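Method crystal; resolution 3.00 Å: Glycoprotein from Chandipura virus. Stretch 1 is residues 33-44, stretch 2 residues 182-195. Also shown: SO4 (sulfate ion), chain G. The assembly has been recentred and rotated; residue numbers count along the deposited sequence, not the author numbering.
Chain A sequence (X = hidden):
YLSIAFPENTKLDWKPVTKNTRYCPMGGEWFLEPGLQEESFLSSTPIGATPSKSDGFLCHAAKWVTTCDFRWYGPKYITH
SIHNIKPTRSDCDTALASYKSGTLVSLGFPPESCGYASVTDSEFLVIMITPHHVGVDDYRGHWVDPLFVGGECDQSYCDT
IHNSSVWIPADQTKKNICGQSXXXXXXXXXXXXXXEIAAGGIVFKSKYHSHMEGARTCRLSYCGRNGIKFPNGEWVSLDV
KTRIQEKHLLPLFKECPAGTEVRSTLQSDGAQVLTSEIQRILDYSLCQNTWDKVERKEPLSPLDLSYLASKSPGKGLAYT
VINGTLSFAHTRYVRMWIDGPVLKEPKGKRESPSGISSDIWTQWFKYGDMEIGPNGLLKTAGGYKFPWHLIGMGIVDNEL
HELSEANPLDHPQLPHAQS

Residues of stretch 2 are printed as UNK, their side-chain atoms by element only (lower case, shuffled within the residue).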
# COMPACT_ATOMS: atom_id res chain seq x y z
N GLU A 33 -10.48 -21.65 -31.05
CA GLU A 33 -9.31 -22.49 -31.25
C GLU A 33 -9.73 -23.95 -31.29
O GLU A 33 -10.07 -24.54 -30.27
CB GLU A 33 -8.27 -22.23 -30.15
CG GLU A 33 -6.84 -22.52 -30.58
CD GLU A 33 -5.82 -21.76 -29.74
OE1 GLU A 33 -6.20 -21.19 -28.70
OE2 GLU A 33 -4.63 -21.73 -30.13
N PRO A 34 -9.69 -24.55 -32.49
CA PRO A 34 -10.27 -25.86 -32.81
C PRO A 34 -9.80 -26.99 -31.89
O PRO A 34 -10.62 -27.67 -31.28
CB PRO A 34 -9.78 -26.13 -34.24
CG PRO A 34 -9.50 -24.78 -34.80
CD PRO A 34 -8.98 -23.98 -33.65
N GLY A 35 -8.49 -27.17 -31.80
CA GLY A 35 -7.93 -28.29 -31.08
C GLY A 35 -8.00 -28.15 -29.57
O GLY A 35 -7.56 -29.03 -28.84
N LEU A 36 -8.56 -27.04 -29.10
CA LEU A 36 -8.60 -26.77 -27.67
C LEU A 36 -9.89 -27.23 -27.00
O LEU A 36 -10.99 -26.98 -27.49
CB LEU A 36 -8.32 -25.29 -27.37
CG LEU A 36 -6.87 -24.95 -26.98
CD1 LEU A 36 -6.50 -25.58 -25.65
CD2 LEU A 36 -5.88 -25.39 -28.06
N GLN A 37 -9.72 -27.92 -25.88
CA GLN A 37 -10.81 -28.42 -25.07
C GLN A 37 -10.65 -27.84 -23.68
O GLN A 37 -9.53 -27.69 -23.18
CB GLN A 37 -10.73 -29.94 -25.00
CG GLN A 37 -11.72 -30.58 -24.05
CD GLN A 37 -13.14 -30.49 -24.56
OE1 GLN A 37 -13.45 -30.98 -25.65
NE2 GLN A 37 -14.02 -29.87 -23.78
N GLU A 38 -11.76 -27.49 -23.04
CA GLU A 38 -11.71 -26.98 -21.68
C GLU A 38 -12.48 -27.86 -20.70
O GLU A 38 -13.50 -28.44 -21.04
CB GLU A 38 -12.24 -25.55 -21.61
CG GLU A 38 -11.26 -24.50 -22.11
CD GLU A 38 -11.79 -23.09 -21.93
OE1 GLU A 38 -11.05 -22.14 -22.25
OE2 GLU A 38 -12.94 -22.94 -21.46
N GLU A 39 -11.96 -27.95 -19.48
CA GLU A 39 -12.61 -28.68 -18.40
C GLU A 39 -12.32 -27.96 -17.10
O GLU A 39 -11.19 -27.53 -16.85
CB GLU A 39 -12.08 -30.12 -18.31
CG GLU A 39 -12.60 -31.06 -19.38
CD GLU A 39 -12.03 -32.46 -19.24
OE1 GLU A 39 -11.97 -32.96 -18.09
OE2 GLU A 39 -11.63 -33.05 -20.26
N SER A 40 -13.35 -27.84 -16.26
CA SER A 40 -13.21 -27.12 -15.01
C SER A 40 -13.37 -28.05 -13.81
O SER A 40 -14.05 -29.07 -13.88
CB SER A 40 -14.23 -25.99 -14.93
OG SER A 40 -14.11 -25.11 -16.03
N PHE A 41 -12.74 -27.67 -12.70
CA PHE A 41 -12.91 -28.40 -11.45
C PHE A 41 -13.05 -27.43 -10.28
O PHE A 41 -12.46 -26.34 -10.29
CB PHE A 41 -11.76 -29.38 -11.23
CG PHE A 41 -10.41 -28.74 -11.14
CD1 PHE A 41 -9.86 -28.42 -9.90
CD2 PHE A 41 -9.68 -28.48 -12.29
CE1 PHE A 41 -8.60 -27.83 -9.82
CE2 PHE A 41 -8.42 -27.88 -12.21
CZ PHE A 41 -7.88 -27.55 -10.97
N LEU A 42 -13.84 -27.81 -9.27
CA LEU A 42 -14.00 -26.98 -8.09
C LEU A 42 -12.70 -26.93 -7.31
O LEU A 42 -12.06 -27.96 -7.08
CB LEU A 42 -15.10 -27.53 -7.19
CG LEU A 42 -15.38 -26.76 -5.91
CD1 LEU A 42 -15.76 -25.32 -6.20
CD2 LEU A 42 -16.50 -27.44 -5.16
N SER A 43 -12.30 -25.74 -6.91
CA SER A 43 -11.03 -25.58 -6.23
C SER A 43 -11.10 -24.58 -5.09
O SER A 43 -12.17 -24.07 -4.73
CB SER A 43 -9.93 -25.19 -7.23
OG SER A 43 -8.69 -25.00 -6.59
N SER A 44 -9.94 -24.31 -4.51
CA SER A 44 -9.85 -23.45 -3.35
C SER A 44 -8.53 -22.71 -3.48
O SER A 44 -7.54 -23.29 -3.94
CB SER A 44 -9.88 -24.31 -2.09
OG SER A 44 -9.70 -23.54 -0.92
N UNK A 182 -9.18 -19.21 2.84
CA UNK A 182 -9.34 -19.64 1.46
C UNK A 182 -10.63 -19.13 0.84
O UNK A 182 -11.45 -18.49 1.50
c UNK A 182 -7.92 -21.72 1.58
c UNK A 182 -7.16 -22.15 0.51
c UNK A 182 -9.28 -21.16 1.36
c UNK A 182 -5.89 -22.67 0.71
c UNK A 182 -5.38 -22.76 2.00
c UNK A 182 -6.13 -22.32 3.07
c UNK A 182 -7.39 -21.80 2.86
N UNK A 183 -10.79 -19.40 -0.45
CA UNK A 183 -12.06 -19.16 -1.12
C UNK A 183 -12.29 -20.19 -2.22
O UNK A 183 -11.35 -20.63 -2.88
c UNK A 183 -12.15 -17.75 -1.73
c UNK A 183 -11.16 -17.59 -2.88
o UNK A 183 -13.47 -17.54 -2.25
N UNK A 184 -13.55 -20.60 -2.39
CA UNK A 184 -13.88 -21.51 -3.49
C UNK A 184 -13.64 -20.82 -4.83
O UNK A 184 -13.72 -19.60 -4.95
c UNK A 184 -14.71 -20.30 -1.54
c UNK A 184 -15.87 -20.70 -2.41
c UNK A 184 -15.37 -21.80 -3.27
N UNK A 185 -13.34 -21.63 -5.84
CA UNK A 185 -12.84 -21.10 -7.08
C UNK A 185 -13.03 -22.17 -8.14
O UNK A 185 -12.66 -23.32 -7.95
c UNK A 185 -9.11 -20.12 -7.72
c UNK A 185 -11.12 -18.78 -8.29
c UNK A 185 -10.58 -20.17 -8.05
c UNK A 185 -11.35 -20.82 -6.91
N UNK A 186 -13.63 -21.80 -9.26
CA UNK A 186 -13.64 -22.70 -10.40
C UNK A 186 -12.32 -22.51 -11.15
O UNK A 186 -11.99 -21.39 -11.58
c UNK A 186 -14.81 -22.43 -11.35
o UNK A 186 -16.04 -22.74 -10.69
c UNK A 186 -14.70 -23.29 -12.59
N UNK A 187 -11.56 -23.58 -11.25
CA UNK A 187 -10.34 -23.57 -12.05
C UNK A 187 -10.60 -24.33 -13.33
O UNK A 187 -11.16 -25.43 -13.31
c UNK A 187 -9.15 -24.19 -11.29
c UNK A 187 -7.95 -24.30 -12.20
c UNK A 187 -8.82 -23.35 -10.08
N UNK A 188 -10.23 -23.74 -14.46
CA UNK A 188 -10.48 -24.33 -15.76
C UNK A 188 -9.18 -24.78 -16.41
O UNK A 188 -8.19 -24.05 -16.43
c UNK A 188 -11.15 -23.33 -16.70
o UNK A 188 -12.41 -22.94 -16.14
c UNK A 188 -11.37 -23.95 -18.06
N UNK A 189 -9.21 -26.00 -16.95
CA UNK A 189 -8.06 -26.58 -17.62
C UNK A 189 -8.28 -26.53 -19.12
O UNK A 189 -9.30 -26.99 -19.61
c UNK A 189 -7.62 -28.16 -15.72
c UNK A 189 -6.75 -28.69 -17.98
c UNK A 189 -7.88 -28.05 -17.20
N UNK A 190 -7.32 -25.97 -19.85
CA UNK A 190 -7.37 -25.97 -21.31
C UNK A 190 -6.25 -26.83 -21.88
O UNK A 190 -5.10 -26.72 -21.47
c UNK A 190 -7.28 -24.56 -21.85
N UNK A 191 -6.59 -27.69 -22.82
CA UNK A 191 -5.61 -28.62 -23.37
C UNK A 191 -5.96 -29.02 -24.79
O UNK A 191 -7.10 -28.89 -25.22
c UNK A 191 -7.74 -30.35 -21.41
c UNK A 191 -5.52 -29.86 -22.49
c UNK A 191 -7.07 -31.70 -23.25
c UNK A 191 -8.91 -31.06 -21.30
c UNK A 191 -8.24 -32.43 -23.14
c UNK A 191 -9.16 -32.10 -22.16
o UNK A 191 -10.32 -32.82 -22.05
c UNK A 191 -6.80 -30.65 -22.38
N UNK A 192 -4.96 -29.52 -25.51
CA UNK A 192 -5.17 -29.95 -26.89
C UNK A 192 -6.05 -31.19 -26.91
O UNK A 192 -5.70 -32.24 -26.36
c UNK A 192 -3.83 -30.20 -27.58
c UNK A 192 -3.96 -30.24 -29.09
o UNK A 192 -4.91 -30.88 -29.59
o UNK A 192 -3.12 -29.62 -29.77
N UNK A 193 -7.21 -31.06 -27.55
CA UNK A 193 -8.24 -32.10 -27.58
C UNK A 193 -7.72 -33.42 -28.15
O UNK A 193 -8.15 -34.50 -27.74
c UNK A 193 -10.64 -32.51 -28.37
n UNK A 193 -13.08 -30.36 -30.43
c UNK A 193 -12.12 -30.71 -29.34
c UNK A 193 -11.63 -32.14 -29.47
c UNK A 193 -9.43 -31.62 -28.41
N UNK A 194 -6.78 -33.32 -29.09
CA UNK A 194 -6.32 -34.48 -29.84
C UNK A 194 -5.17 -35.21 -29.15
O UNK A 194 -5.18 -36.44 -29.07
o UNK A 194 -4.44 -33.89 -31.24
c UNK A 194 -6.52 -32.74 -31.63
c UNK A 194 -5.86 -34.05 -31.24
N UNK A 195 -4.20 -34.46 -28.66
CA UNK A 195 -3.02 -35.04 -28.02
C UNK A 195 -3.36 -35.66 -26.67
O UNK A 195 -4.43 -35.42 -26.11
c UNK A 195 -1.62 -33.16 -29.08
c UNK A 195 -0.51 -32.15 -28.82
c UNK A 195 -0.08 -31.47 -30.12
c UNK A 195 -1.93 -33.98 -27.83
n UNK A 195 1.17 -30.66 -29.97
S SO4 G . -16.03 -18.71 -9.91
O1 SO4 G . -15.15 -19.41 -8.98
O2 SO4 G . -15.26 -18.12 -10.99
O3 SO4 G . -16.98 -19.65 -10.51
O4 SO4 G . -16.74 -17.68 -9.17

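Position 182 carries one carbon leading to a ring of six carbons with no heteroatom, its CB pointing toward stretch 1: Phe 182, whose CD2 lies 3.2 Å from Ser 44 OG. Position 183 has one carbon bearing an oxygen and a carbon, directed away from stretch 1; this is Thr 183, which contributes through its backbone, O lying 3.2 Å from Ser 44 CA. At 184 three carbons close onto the backbone N, giving Pro 184; it faces Ser 44 in a non-hydrogen-bonded pair, and its CA makes a CA-H...O contact, 3.3 Å from Ser 43 O.

Position 185 shows four carbons forked at the second, Leu 185. Its O accepts from Ser 43 N at 2.7 Å, while its N returns a weak bond to Ser 43 O at 2.9 Å and only 129°. Position 186 again has one carbon carrying an oxygen and a carbon; it is Thr 186, with CG2 3.6 Å from Ser 40 CB.

Position 187 has three carbons, one carrying the other two, packed on the Phe 41 ring: Val 187. Its CB sits 4.0 Å from the ring centroid, 25° off the normal, so it covers a face. At 188 a carbon bears an oxygen and a carbon, and that oxygen reaches a hydroxyl of stretch 1: Thr 188, OG1 hydrogen-bonded to Ser 40 OG at 2.8 Å. Position 189 repeats the three-carbon branch, Val 189, its CG2 3.6 Å from Phe 41 CE2 at the ring edge.

A single carbon at 190 means Ala 190; CB is 4.0 Å from Leu 36 CD1. At 191 one carbon leads to a six-carbon ring bearing an oxygen, Tyr 191, with Gln 37 CB over its face, 4.1 Å from the centroid. Position 192 has two carbons, the second carrying two oxygens, and its CA lies 3.2 Å from Gly 35 O: Asp 192. At 193 four carbons in a row end in nitrogen, Lys 193, whose N donates to Gly 35 O at a very short 2.4 Å. Position 194, a carbon with an oxygen and a carbon, is Thr 194; its N is bonded to Asp 192 OD2 at 3.1 Å. Position 195, another four-carbon chain ending in nitrogen, out of reach of stretch 1, is Lys 195.

The contact is an antiparallel strand pair, burying 1101 Å² in total. Paired bonds recur at every second residue, as where Gln 37 N meets Tyr 191 O at 2.9 Å and Tyr 191 N meets Gln 37 O at 3.0 Å. Alternation places Phe 41, Val 187 and Val 189 on one face, Ser 40 and Thr 188 on the other.

Stretch 2, residues 182-195: FTPLTVTVAYDKTK
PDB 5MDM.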